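PDB 6TNE: histidine kinase from Caulobacter vibrioides, which is the receiver domain of the hybrid histidine kinase CckA and probably accepts a phosphoryl group from a histidine and passes it on in a phosphorelay. Local coordinates for residues 76-82 / 97-103; 1-7 / 25-31; 37-41 / 67-71; 31-35 / 56-60. All coordinates share one frame. Where two conformers were deposited one is given. Residue numbers count along the deposited sequence, not the author numbering.

Contact 1: residues 76-82 / 97-103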
loop_
_atom_site.group_PDB
_atom_site.type_symbol
_atom_site.label_atom_id
_atom_site.label_comp_id
_atom_site.label_asym_id
_atom_site.label_seq_id
_atom_site.Cartn_x
_atom_site.Cartn_y
_atom_site.Cartn_z
ATOM N N PRO A 76 7.246 1.297 -6.252
ATOM C CA PRO A 76 5.946 1.212 -6.925
ATOM C C PRO A 76 4.799 1.463 -5.961
ATOM O O PRO A 76 4.923 1.347 -4.736
ATOM C CB PRO A 76 5.909 -0.235 -7.431
ATOM C CG PRO A 76 6.916 -1.008 -6.514
ATOM C CD PRO A 76 7.982 0.012 -6.267
ATOM N N VAL A 77 3.665 1.802 -6.541
ATOM C CA VAL A 77 2.451 2.130 -5.807
ATOM C C VAL A 77 1.307 1.367 -6.444
ATOM O O VAL A 77 1.174 1.380 -7.679
ATOM C CB VAL A 77 2.166 3.648 -5.814
ATOM C CG1 VAL A 77 0.849 3.959 -5.123
ATOM C CG2 VAL A 77 3.374 4.444 -5.281
ATOM N N MET A 78 0.478 0.734 -5.629
ATOM C CA MET A 78 -0.687 -0.001 -6.089
ATOM C C MET A 78 -1.896 0.525 -5.358
ATOM O O MET A 78 -1.953 0.469 -4.112
ATOM C CB MET A 78 -0.510 -1.457 -5.747
ATOM C CG MET A 78 -1.649 -2.310 -6.177
ATOM S SD MET A 78 -1.389 -4.067 -6.014
ATOM C CE MET A 78 -0.884 -4.283 -4.357
ATOM N N PHE A 79 -2.843 1.083 -6.085
ATOM C CA PHE A 79 -4.104 1.531 -5.526
ATOM C C PHE A 79 -5.120 0.424 -5.609
ATOM O O PHE A 79 -5.166 -0.309 -6.595
ATOM C CB PHE A 79 -4.605 2.755 -6.277
ATOM C CG PHE A 79 -3.812 3.986 -5.970
ATOM C CD1 PHE A 79 -3.754 4.487 -4.651
ATOM C CD2 PHE A 79 -3.079 4.615 -6.951
ATOM C CE1 PHE A 79 -2.982 5.610 -4.343
ATOM C CE2 PHE A 79 -2.293 5.720 -6.638
ATOM C CZ PHE A 79 -2.253 6.214 -5.353
ATOM N N ILE A 80 -5.955 0.340 -4.597
ATOM C CA ILE A 80 -7.039 -0.622 -4.530
ATOM C C ILE A 80 -8.339 0.144 -4.320
ATOM O O ILE A 80 -8.378 1.145 -3.602
ATOM C CB ILE A 80 -6.808 -1.692 -3.440
ATOM C CG1 ILE A 80 -6.739 -1.125 -2.018
ATOM C CG2 ILE A 80 -5.513 -2.503 -3.749
ATOM C CD1 ILE A 80 -6.608 -2.157 -0.964
ATOM N N SER A 81 -9.422 -0.331 -4.931
ATOM C CA SER A 81 -10.713 0.318 -4.692
ATOM C C SER A 81 -11.812 -0.550 -5.256
ATOM O O SER A 81 -11.604 -1.273 -6.238
ATOM C CB SER A 81 -10.855 1.695 -5.370
ATOM O OG SER A 81 -12.088 2.318 -5.005
ATOM N N GLY A 82 -13.003 -0.444 -4.636
ATOM C CA GLY A 82 -14.211 -1.038 -5.179
ATOM C C GLY A 82 -14.833 -0.238 -6.290
ATOM O O GLY A 82 -15.771 -0.726 -6.930
ATOM N N GLY A 97 5.174 4.070 -12.189
ATOM C CA GLY A 97 5.053 2.967 -11.264
ATOM C C GLY A 97 3.734 2.861 -10.534
ATOM O O GLY A 97 3.743 2.299 -9.430
ATOM N N VAL A 98 2.597 3.338 -11.106
ATOM C CA VAL A 98 1.271 3.333 -10.432
ATOM C C VAL A 98 0.333 2.316 -11.071
ATOM O O VAL A 98 0.102 2.319 -12.294
ATOM C CB VAL A 98 0.638 4.728 -10.440
ATOM C CG1 VAL A 98 -0.760 4.663 -10.021
ATOM C CG2 VAL A 98 1.383 5.661 -9.514
ATOM N N THR A 99 -0.166 1.393 -10.262
ATOM C CA THR A 99 -1.045 0.325 -10.713
ATOM C C THR A 99 -2.345 0.372 -9.929
ATOM O O THR A 99 -2.460 1.085 -8.904
ATOM C CB THR A 99 -0.374 -1.057 -10.581
ATOM O OG1 THR A 99 -0.116 -1.336 -9.207
ATOM C CG2 THR A 99 0.901 -1.186 -11.394
ATOM N N PHE A 100 -3.304 -0.471 -10.318
ATOM C CA PHE A 100 -4.672 -0.455 -9.786
ATOM C C PHE A 100 -5.226 -1.862 -9.743
ATOM O O PHE A 100 -5.318 -2.508 -10.801
ATOM C CB PHE A 100 -5.580 0.337 -10.697
ATOM C CG PHE A 100 -5.120 1.705 -10.935
ATOM C CD1 PHE A 100 -4.256 1.989 -11.975
ATOM C CD2 PHE A 100 -5.568 2.734 -10.120
ATOM C CE1 PHE A 100 -3.823 3.266 -12.211
ATOM C CE2 PHE A 100 -5.135 4.021 -10.348
ATOM C CZ PHE A 100 -4.268 4.283 -11.403
ATOM N N LEU A 101 -5.677 -2.285 -8.564
ATOM C CA LEU A 101 -6.229 -3.630 -8.358
ATOM C C LEU A 101 -7.631 -3.446 -7.795
ATOM O O LEU A 101 -7.802 -2.761 -6.779
ATOM C CB LEU A 101 -5.345 -4.444 -7.400
ATOM C CG LEU A 101 -5.678 -5.899 -7.014
ATOM C CD1 LEU A 101 -5.481 -6.754 -8.239
ATOM C CD2 LEU A 101 -4.845 -6.436 -5.817
ATOM N N PRO A 102 -8.671 -3.994 -8.428
ATOM C CA PRO A 102 -10.020 -3.782 -7.896
ATOM C C PRO A 102 -10.247 -4.587 -6.624
ATOM O O PRO A 102 -9.758 -5.706 -6.456
ATOM C CB PRO A 102 -10.934 -4.273 -9.033
ATOM C CG PRO A 102 -10.119 -5.287 -9.722
ATOM C CD PRO A 102 -8.674 -4.796 -9.655
ATOM N N LYS A 103 -11.070 -4.037 -5.734
ATOM C CA LYS A 103 -11.680 -4.763 -4.631
ATOM C C LYS A 103 -13.005 -5.368 -5.084
ATOM O O LYS A 103 -13.672 -4.826 -5.969
ATOM C CB LYS A 103 -11.925 -3.813 -3.466
ATOM C CG LYS A 103 -10.652 -3.444 -2.697
ATOM C CD LYS A 103 -10.949 -2.919 -1.282
ATOM C CE LYS A 103 -10.716 -1.471 -1.193
ATOM N NZ LYS A 103 -11.056 -0.916 0.157
#

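Contact 2: residues 1-7 / 25-31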
loop_
_atom_site.group_PDB
_atom_site.type_symbol
_atom_site.label_atom_id
_atom_site.label_comp_id
_atom_site.label_asym_id
_atom_site.label_seq_id
_atom_site.Cartn_x
_atom_site.Cartn_y
_atom_site.Cartn_z
ATOM N N GLY A 1 10.272 -8.097 1.590
ATOM C CA GLY A 1 9.956 -6.833 0.968
ATOM C C GLY A 1 9.150 -6.044 1.977
ATOM O O GLY A 1 8.250 -6.602 2.640
ATOM N N ARG A 2 9.417 -4.744 2.106
ATOM C CA ARG A 2 8.732 -3.894 3.086
ATOM C C ARG A 2 7.574 -3.167 2.391
ATOM O O ARG A 2 7.794 -2.361 1.483
ATOM C CB ARG A 2 9.698 -2.887 3.718
ATOM C CG ARG A 2 9.003 -1.948 4.704
ATOM C CD ARG A 2 10.032 -1.142 5.518
ATOM N NE ARG A 2 10.676 -1.956 6.553
ATOM C CZ ARG A 2 11.748 -1.610 7.243
ATOM N NH1 ARG A 2 12.368 -0.458 7.013
ATOM N NH2 ARG A 2 12.207 -2.446 8.161
ATOM N N ILE A 3 6.344 -3.481 2.794
ATOM C CA ILE A 3 5.143 -2.962 2.147
ATOM C C ILE A 3 4.471 -2.033 3.137
ATOM O O ILE A 3 4.216 -2.431 4.271
ATOM C CB ILE A 3 4.184 -4.105 1.765
ATOM C CG1 ILE A 3 4.886 -5.075 0.795
ATOM C CG2 ILE A 3 2.916 -3.543 1.122
ATOM C CD1 ILE A 3 4.068 -6.322 0.531
ATOM N N LEU A 4 4.129 -0.817 2.695
ATOM C CA LEU A 4 3.261 0.062 3.474
ATOM C C LEU A 4 1.852 -0.145 2.922
ATOM O O LEU A 4 1.617 0.118 1.739
ATOM C CB LEU A 4 3.740 1.517 3.329
ATOM C CG LEU A 4 2.847 2.589 3.931
ATOM C CD1 LEU A 4 2.493 2.328 5.371
ATOM C CD2 LEU A 4 3.551 3.968 3.751
ATOM N N PHE A 5 0.937 -0.612 3.764
ATOM C CA PHE A 5 -0.412 -1.014 3.353
ATOM C C PHE A 5 -1.385 -0.098 4.074
ATOM O O PHE A 5 -1.512 -0.168 5.308
ATOM C CB PHE A 5 -0.658 -2.487 3.716
ATOM C CG PHE A 5 -1.791 -3.124 2.971
ATOM C CD1 PHE A 5 -3.066 -2.614 2.964
ATOM C CD2 PHE A 5 -1.555 -4.234 2.180
ATOM C CE1 PHE A 5 -4.085 -3.220 2.221
ATOM C CE2 PHE A 5 -2.570 -4.869 1.448
ATOM C CZ PHE A 5 -3.853 -4.355 1.466
ATOM N N VAL A 6 -2.071 0.752 3.323
ATOM C CA VAL A 6 -2.943 1.793 3.851
ATOM C C VAL A 6 -4.373 1.445 3.480
ATOM O O VAL A 6 -4.727 1.400 2.296
ATOM C CB VAL A 6 -2.546 3.163 3.299
ATOM C CG1 VAL A 6 -3.308 4.262 4.038
ATOM C CG2 VAL A 6 -1.026 3.358 3.335
ATOM N N GLU A 7 -5.212 1.182 4.484
ATOM C CA GLU A 7 -6.587 0.745 4.260
ATOM C C GLU A 7 -7.342 1.024 5.554
ATOM O O GLU A 7 -6.931 0.582 6.625
ATOM C CB GLU A 7 -6.592 -0.745 3.885
ATOM C CG GLU A 7 -7.948 -1.436 3.927
ATOM C CD GLU A 7 -8.931 -0.811 3.001
ATOM O OE1 GLU A 7 -8.809 -1.004 1.791
ATOM O OE2 GLU A 7 -9.836 -0.086 3.452
ATOM N N TYR A 25 6.711 -11.104 3.511
ATOM C CA TYR A 25 6.833 -9.654 3.473
ATOM C C TYR A 25 6.728 -9.040 4.866
ATOM O O TYR A 25 6.070 -9.567 5.758
ATOM C CB TYR A 25 5.731 -9.057 2.599
ATOM C CG TYR A 25 5.797 -9.542 1.164
ATOM C CD1 TYR A 25 6.830 -9.134 0.330
ATOM C CD2 TYR A 25 4.883 -10.464 0.667
ATOM C CE1 TYR A 25 6.928 -9.570 -0.966
ATOM C CE2 TYR A 25 4.964 -10.911 -0.637
ATOM C CZ TYR A 25 5.996 -10.468 -1.441
ATOM O OH TYR A 25 6.098 -10.895 -2.734
ATOM N N GLU A 26 7.378 -7.898 5.043
ATOM C CA GLU A 26 7.120 -7.077 6.217
ATOM C C GLU A 26 6.038 -6.099 5.812
ATOM O O GLU A 26 6.129 -5.496 4.747
ATOM C CB GLU A 26 8.381 -6.323 6.643
ATOM C CG GLU A 26 8.233 -5.597 7.962
ATOM C CD GLU A 26 9.441 -4.759 8.303
ATOM O OE1 GLU A 26 10.481 -4.911 7.631
ATOM O OE2 GLU A 26 9.332 -3.937 9.236
ATOM N N VAL A 27 4.984 -6.014 6.613
ATOM C CA VAL A 27 3.850 -5.166 6.249
ATOM C C VAL A 27 3.637 -4.148 7.349
ATOM O O VAL A 27 3.291 -4.525 8.486
ATOM C CB VAL A 27 2.580 -5.984 5.978
ATOM C CG1 VAL A 27 1.477 -5.053 5.547
ATOM C CG2 VAL A 27 2.841 -7.006 4.895
ATOM N N LEU A 28 3.794 -2.865 6.991
ATOM C CA LEU A 28 3.531 -1.766 7.898
ATOM C C LEU A 28 2.121 -1.297 7.585
ATOM O O LEU A 28 1.841 -0.821 6.476
ATOM C CB LEU A 28 4.507 -0.634 7.608
ATOM C CG LEU A 28 5.996 -0.975 7.763
ATOM C CD1 LEU A 28 6.885 0.230 7.542
ATOM C CD2 LEU A 28 6.278 -1.539 9.143
ATOM N N GLU A 29 1.243 -1.381 8.542
ATOM C CA GLU A 29 -0.165 -1.065 8.318
ATOM C C GLU A 29 -0.479 0.366 8.725
ATOM O O GLU A 29 0.023 0.843 9.763
ATOM C CB GLU A 29 -1.039 -1.997 9.138
ATOM C CG GLU A 29 -1.032 -3.436 8.622
ATOM C CD GLU A 29 -1.860 -4.342 9.527
ATOM O OE1 GLU A 29 -3.099 -4.171 9.585
ATOM O OE2 GLU A 29 -1.266 -5.221 10.186
ATOM N N ALA A 30 -1.362 1.004 7.973
ATOM C CA ALA A 30 -1.870 2.317 8.336
ATOM C C ALA A 30 -3.360 2.327 8.027
ATOM O O ALA A 30 -3.800 1.715 7.048
ATOM C CB ALA A 30 -1.144 3.409 7.530
ATOM N N ALA A 31 -4.143 3.060 8.828
ATOM C CA ALA A 31 -5.571 3.144 8.615
ATOM C C ALA A 31 -5.980 4.419 7.899
ATOM O O ALA A 31 -7.152 4.554 7.545
ATOM C CB ALA A 31 -6.330 3.068 9.939
#

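Contact 3: residues 37-41 / 67-71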
loop_
_atom_site.group_PDB
_atom_site.type_symbol
_atom_site.label_atom_id
_atom_site.label_comp_id
_atom_site.label_asym_id
_atom_site.label_seq_id
_atom_site.Cartn_x
_atom_site.Cartn_y
_atom_site.Cartn_z
ATOM N N LEU A 37 1.626 8.853 6.063
ATOM C CA LEU A 37 2.653 9.846 5.756
ATOM C C LEU A 37 3.748 9.834 6.814
ATOM O O LEU A 37 4.920 9.972 6.492
ATOM C CB LEU A 37 1.987 11.209 5.615
ATOM C CG LEU A 37 2.870 12.318 5.091
ATOM C CD1 LEU A 37 3.489 11.995 3.738
ATOM C CD2 LEU A 37 1.992 13.574 5.003
ATOM N N ILE A 38 3.386 9.681 8.088
ATOM C CA ILE A 38 4.397 9.608 9.142
ATOM C C ILE A 38 5.211 8.332 9.014
ATOM O O ILE A 38 6.434 8.355 9.126
ATOM C CB ILE A 38 3.698 9.727 10.504
ATOM C CG1 ILE A 38 3.189 11.151 10.662
ATOM C CG2 ILE A 38 4.623 9.292 11.664
ATOM C CD1 ILE A 38 2.302 11.360 11.823
ATOM N N ILE A 39 4.547 7.197 8.714
ATOM C CA ILE A 39 5.290 5.964 8.525
ATOM C C ILE A 39 6.263 6.084 7.363
ATOM O O ILE A 39 7.424 5.666 7.443
ATOM C CB ILE A 39 4.323 4.772 8.327
ATOM C CG1 ILE A 39 3.527 4.511 9.597
ATOM C CG2 ILE A 39 5.085 3.502 7.950
ATOM C CD1 ILE A 39 2.299 3.659 9.354
ATOM N N ALA A 40 5.800 6.680 6.259
ATOM C CA ALA A 40 6.666 6.840 5.085
ATOM C C ALA A 40 7.870 7.703 5.410
ATOM O O ALA A 40 9.001 7.360 5.032
ATOM C CB ALA A 40 5.864 7.421 3.913
ATOM N N GLU A 41 7.660 8.808 6.132
ATOM C CA GLU A 41 8.781 9.667 6.480
ATOM C C GLU A 41 9.790 8.920 7.334
ATOM O O GLU A 41 11.002 9.014 7.116
ATOM C CB GLU A 41 8.279 10.889 7.211
ATOM C CG GLU A 41 9.422 11.786 7.467
ATOM C CD GLU A 41 9.018 13.076 8.095
ATOM O OE1 GLU A 41 9.867 13.994 8.149
ATOM O OE2 GLU A 41 7.857 13.180 8.551
ATOM N N LYS A 67 1.889 13.497 -1.455
ATOM C CA LYS A 67 2.615 13.948 -0.280
ATOM C C LYS A 67 3.777 13.045 0.098
ATOM O O LYS A 67 4.769 13.511 0.680
ATOM C CB LYS A 67 1.657 14.078 0.892
ATOM C CG LYS A 67 0.626 15.140 0.696
ATOM C CD LYS A 67 -0.313 15.198 1.879
ATOM C CE LYS A 67 -1.398 16.242 1.720
ATOM N NZ LYS A 67 -0.817 17.605 1.660
ATOM N N ALA A 68 3.674 11.760 -0.228
ATOM C CA ALA A 68 4.605 10.759 0.276
ATOM C C ALA A 68 5.589 10.288 -0.771
ATOM O O ALA A 68 6.524 9.596 -0.425
ATOM C CB ALA A 68 3.846 9.529 0.803
ATOM N N ARG A 69 5.415 10.671 -2.038
ATOM C CA ARG A 69 6.237 10.124 -3.105
ATOM C C ARG A 69 7.718 10.344 -2.862
ATOM O O ARG A 69 8.518 9.438 -3.122
ATOM C CB ARG A 69 5.810 10.764 -4.442
ATOM C CG ARG A 69 6.316 10.105 -5.720
ATOM C CD ARG A 69 6.524 8.637 -5.511
ATOM N NE ARG A 69 6.005 7.795 -6.585
ATOM C CZ ARG A 69 6.342 6.521 -6.683
ATOM N NH1 ARG A 69 5.858 5.752 -7.667
ATOM N NH2 ARG A 69 7.164 6.028 -5.764
ATOM N N GLY A 70 8.094 11.525 -2.362
ATOM C CA GLY A 70 9.506 11.791 -2.070
ATOM C C GLY A 70 10.091 10.806 -1.050
ATOM O O GLY A 70 11.200 10.295 -1.217
ATOM N N TYR A 71 9.325 10.482 0.019
ATOM C CA TYR A 71 9.830 9.525 1.012
ATOM C C TYR A 71 9.887 8.128 0.423
ATOM O O TYR A 71 10.720 7.315 0.832
ATOM C CB TYR A 71 8.916 9.512 2.247
ATOM C CG TYR A 71 8.748 10.851 2.875
ATOM C CD1 TYR A 71 9.861 11.657 3.193
ATOM C CD2 TYR A 71 7.479 11.296 3.194
ATOM C CE1 TYR A 71 9.679 12.891 3.838
ATOM C CE2 TYR A 71 7.289 12.529 3.820
ATOM C CZ TYR A 71 8.401 13.332 4.076
ATOM O OH TYR A 71 8.204 14.539 4.690
#

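Contact 4: residues 31-35 / 56-60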
loop_
_atom_site.group_PDB
_atom_site.type_symbol
_atom_site.label_atom_id
_atom_site.label_comp_id
_atom_site.label_asym_id
_atom_site.label_seq_id
_atom_site.Cartn_x
_atom_site.Cartn_y
_atom_site.Cartn_z
ATOM N N ALA A 31 -4.143 3.060 8.828
ATOM C CA ALA A 31 -5.571 3.144 8.615
ATOM C C ALA A 31 -5.980 4.419 7.899
ATOM O O ALA A 31 -7.152 4.554 7.545
ATOM C CB ALA A 31 -6.330 3.068 9.939
ATOM N N ASP A 32 -5.061 5.341 7.677
ATOM C CA ASP A 32 -5.406 6.581 6.995
ATOM C C ASP A 32 -4.133 7.211 6.461
ATOM O O ASP A 32 -3.011 6.782 6.768
ATOM C CB ASP A 32 -6.197 7.575 7.843
ATOM C CG ASP A 32 -5.514 7.940 9.073
ATOM O OD1 ASP A 32 -4.332 8.249 9.120
ATOM O OD2 ASP A 32 -6.186 7.933 10.090
ATOM N N GLY A 33 -4.317 8.231 5.628
ATOM C CA GLY A 33 -3.181 8.844 4.974
ATOM C C GLY A 33 -2.282 9.610 5.893
ATOM O O GLY A 33 -1.075 9.659 5.690
ATOM N N GLU A 34 -2.851 10.236 6.907
ATOM C CA GLU A 34 -2.033 10.988 7.831
ATOM C C GLU A 34 -1.055 10.054 8.597
ATOM O O GLU A 34 0.142 10.352 8.742
ATOM C CB GLU A 34 -3.014 11.860 8.631
ATOM C CG GLU A 34 -3.861 12.919 7.648
ATOM C CD GLU A 34 -5.230 12.465 6.872
ATOM O OE1 GLU A 34 -5.924 13.321 6.254
ATOM O OE2 GLU A 34 -5.682 11.312 6.836
ATOM N N GLU A 35 -1.536 8.882 9.049
ATOM C CA GLU A 35 -0.647 7.881 9.649
ATOM C C GLU A 35 0.368 7.373 8.643
ATOM O O GLU A 35 1.559 7.240 8.941
ATOM C CB GLU A 35 -1.518 6.720 10.111
ATOM C CG GLU A 35 -0.729 5.608 10.702
ATOM C CD GLU A 35 -1.564 4.421 11.224
ATOM O OE1 GLU A 35 -0.968 3.560 11.867
ATOM O OE2 GLU A 35 -2.795 4.323 10.992
ATOM N N MET A 56 -10.741 7.024 1.518
ATOM C CA MET A 56 -10.565 6.729 2.943
ATOM C C MET A 56 -10.952 7.969 3.715
ATOM O O MET A 56 -10.778 9.081 3.199
ATOM C CB MET A 56 -9.093 6.449 3.268
ATOM C CG MET A 56 -8.526 5.221 2.576
ATOM S SD MET A 56 -6.818 4.957 3.028
ATOM C CE MET A 56 -5.961 6.221 2.083
ATOM N N PRO A 57 -11.471 7.834 4.934
ATOM C CA PRO A 57 -11.637 9.040 5.774
ATOM C C PRO A 57 -10.296 9.783 5.828
ATOM O O PRO A 57 -9.227 9.159 6.023
ATOM C CB PRO A 57 -12.042 8.465 7.134
ATOM C CG PRO A 57 -12.697 7.113 6.824
ATOM C CD PRO A 57 -11.915 6.585 5.607
ATOM N N GLY A 58 -10.337 11.112 5.645
ATOM C CA GLY A 58 -9.113 11.880 5.496
ATOM C C GLY A 58 -8.707 11.999 4.029
ATOM O O GLY A 58 -9.529 11.878 3.123
ATOM N N ILE A 59 -7.420 12.253 3.786
ATOM C CA ILE A 59 -6.951 12.377 2.409
ATOM C C ILE A 59 -7.111 11.071 1.627
ATOM O O ILE A 59 -6.960 9.962 2.159
ATOM C CB ILE A 59 -5.505 12.883 2.342
ATOM C CG1 ILE A 59 -4.502 11.871 2.963
ATOM C CG2 ILE A 59 -5.439 14.285 2.962
ATOM C CD1 ILE A 59 -3.062 12.316 2.825
ATOM N N ASP A 60 -7.403 11.204 0.347
ATOM C CA ASP A 60 -7.486 10.041 -0.538
ATOM C C ASP A 60 -6.091 9.480 -0.826
ATOM O O ASP A 60 -5.064 10.136 -0.624
ATOM C CB ASP A 60 -8.180 10.436 -1.849
ATOM C CG ASP A 60 -7.574 11.667 -2.439
ATOM O OD1 ASP A 60 -6.591 11.565 -3.220
ATOM O OD2 ASP A 60 -8.040 12.761 -2.061
HETATM O O HOH W 1 -9.244 6.427 7.132
HETATM O O HOH W 2 -6.779 9.052 4.725
#

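Contact 1: residues 76-82 / 97-103
Strands 77-81 and 98-102 form one edge of the five-stranded parallel sheet of the CheY-like receiver fold, with 98-102 outermost. K103, F79 and L101 are the residues most buried by the pairing; K103 loses about as much surface as F79 and more than L101. F79 CD2 lies 3.8 Å from V98 CG1, which sits at the ring edge, and P62 of helix 61-72 packs against the same side chain. L101 lies on the other face beside M78 (M78 SD to L101 CD2 4.2 Å), in contact with L110 of helix 107-118. K103 points its CB toward 76-82, and its NZ makes salt bridges to E7 and D53, consistent with the conserved active-site lysine of receiver domains, which probably contacts the phosphoryl group. The strand axes approach to 4.5 Å at 28°, and the register runs evenly from V77 with V98 to S81 with P102. F79 sits in the middle of the backbone ladder, F79 N donating to T99 O and L101 N to F79 O, both at 2.8 Å; S81 N to L101 O is weak at 3.5 Å. Near the backbone K103 N donates to S81 O at 2.9 Å, and K103 CE lies 4.1 Å from I80 CG1.

Contact 2: residues 1-7 / 25-31
I3 brings CD1 against the Y25 ring, 4.2 Å from the centroid and 29° off the normal, an off-centre CH-pi contact near the start of two parallel strands. Strands 2-6 and 26-30 belong to one beta-alpha-beta crossover through helix 10-21, and their axes approach to 4.7 Å at 23°. The backbone ladder is regular: E26 N to G1 O (2.9 Å), I3 N to E26 O (2.8 Å), L28 N to I3 O (2.8 Å), F5 N to L28 O (2.9 Å), A30 N to F5 O (2.9 Å) and E7 N to A30 O (3.0 Å). I3, F5, V27 and E29 share one face, with F5 CB 3.8 Å from V27 CG1; A16 and A17 of helix 10-21 pack on F5 and V27. On the opposite face L4 CD1 lies 4.2 Å from L28 CB and V6 CG1 4.2 Å from A30 CB, facing helix 33-42. There R2 forms a salt bridge to E26, whose OE1 accepts from R2 NE (3.2 Å) and NH2 (3.1 Å); R2 NH1 also hydrogen-bonds T46. Apolar side chains thus fill most of the inner part of both faces, while E29 turns its carboxylate to R13 and R21; charge pairing marks both ends, R2 with E26 near the start and E7 with K103 at the other.

Contact 3: residues 37-41 / 67-71
Helices 33-42 and 61-72 run side by side in nearly the same direction, their local axes 9.0 Å apart at 17°. L37 comes first. Its CB points sideways, yet CD1 ends close to the second helix, 3.6 Å from K67 O, 3.9 Å from A68 CB and 3.8 Å from Y71 CE2 at the ring edge. One turn on, A40 points straight at the partner: A40 CB is 4.3 Å from A68 CB and 4.1 Å from Y71 CB, while A40 O lies 3.5 Å from Y71 CB. Alanine at both A40 and A68 lets the two CB atoms meet directly. E41 then meets the ring of Y71 with its backbone, CA lying 3.9 Å from the centroid and 13° off the normal, a CH-pi contact over the face; E41 CD is 3.8 Å from Y71 OH. Beyond the pair, Y71 also touches A44 in the loop after helix 33-42. Across these two segments no hydrogen bond or salt bridge forms, so in a modest interface of 301 Å² the two helices are held here by van der Waals and CH-pi packing alone.

Contact 4: residues 31-35 / 56-60
M56 opens the loop that follows strand 49-53. Its CB points toward 31-35, and M56 CE lies 4.4 Å from G33 N; the same side chain touches D8. P57 offers its carbonyl: water 1 donates to P57 O (2.9 Å) and to A31 O (2.8 Å), while water 2 accepts from G33 N (2.7 Å) and hydrogen-bonds to P57 O (2.8 Å) and I59 O (2.7 Å). G58 follows at phi 91° and psi -157°, where a CB would be jammed against the preceding carbonyl and would also clash with E34 OE2, 2.4 Å away. I59 supplies the direct polar link, its N donating to E34 OE1 at 3.1 Å, and I59 CG1 rests 3.9 Å from G33 CA. A CB modelled on G33 would lie 2.4 Å from that CG1, so the close fit needs glycine there too. D60 is the N-cap of helix 61-72, its side chain accepting from a backbone N early in the helix, and OD1 also bonds the T63 hydroxyl. D32 is likewise an N-cap, E35 N donating to D32 OD1 at 2.9 Å. The M-P-G sequence, positive-phi glycine and aspartate cap match the loop after strand 49-53 in CheY-like receivers, beside the probable phosphorylation site.

How the contacts relate
Contacts 1 and 2 are strand pairs at the two edges of one parallel sheet, burying 616 and 681 Å² and joined by backbone ladders, with many buried residues in the sheet interior. Contacts 3 and 4 sit nearer the surface and bury about half as much or less. The sheet pairs meet where K103 NZ bridges E7 OE1 at 2.8 Å, at the probable active-site end. Contacts 3 and 4 share helix 33-42 but differ in chemistry: apolar and CH-pi packing in contact 3, capped helix starts, waters and a single direct hydrogen bond in contact 4. I39 of contact 3 joins that helix to contact 2 (I39 CG2 to L4 CD1 3.8 Å), while V6 CG1 to M56 SD, 3.7 Å, ties contact 2 to contact 4.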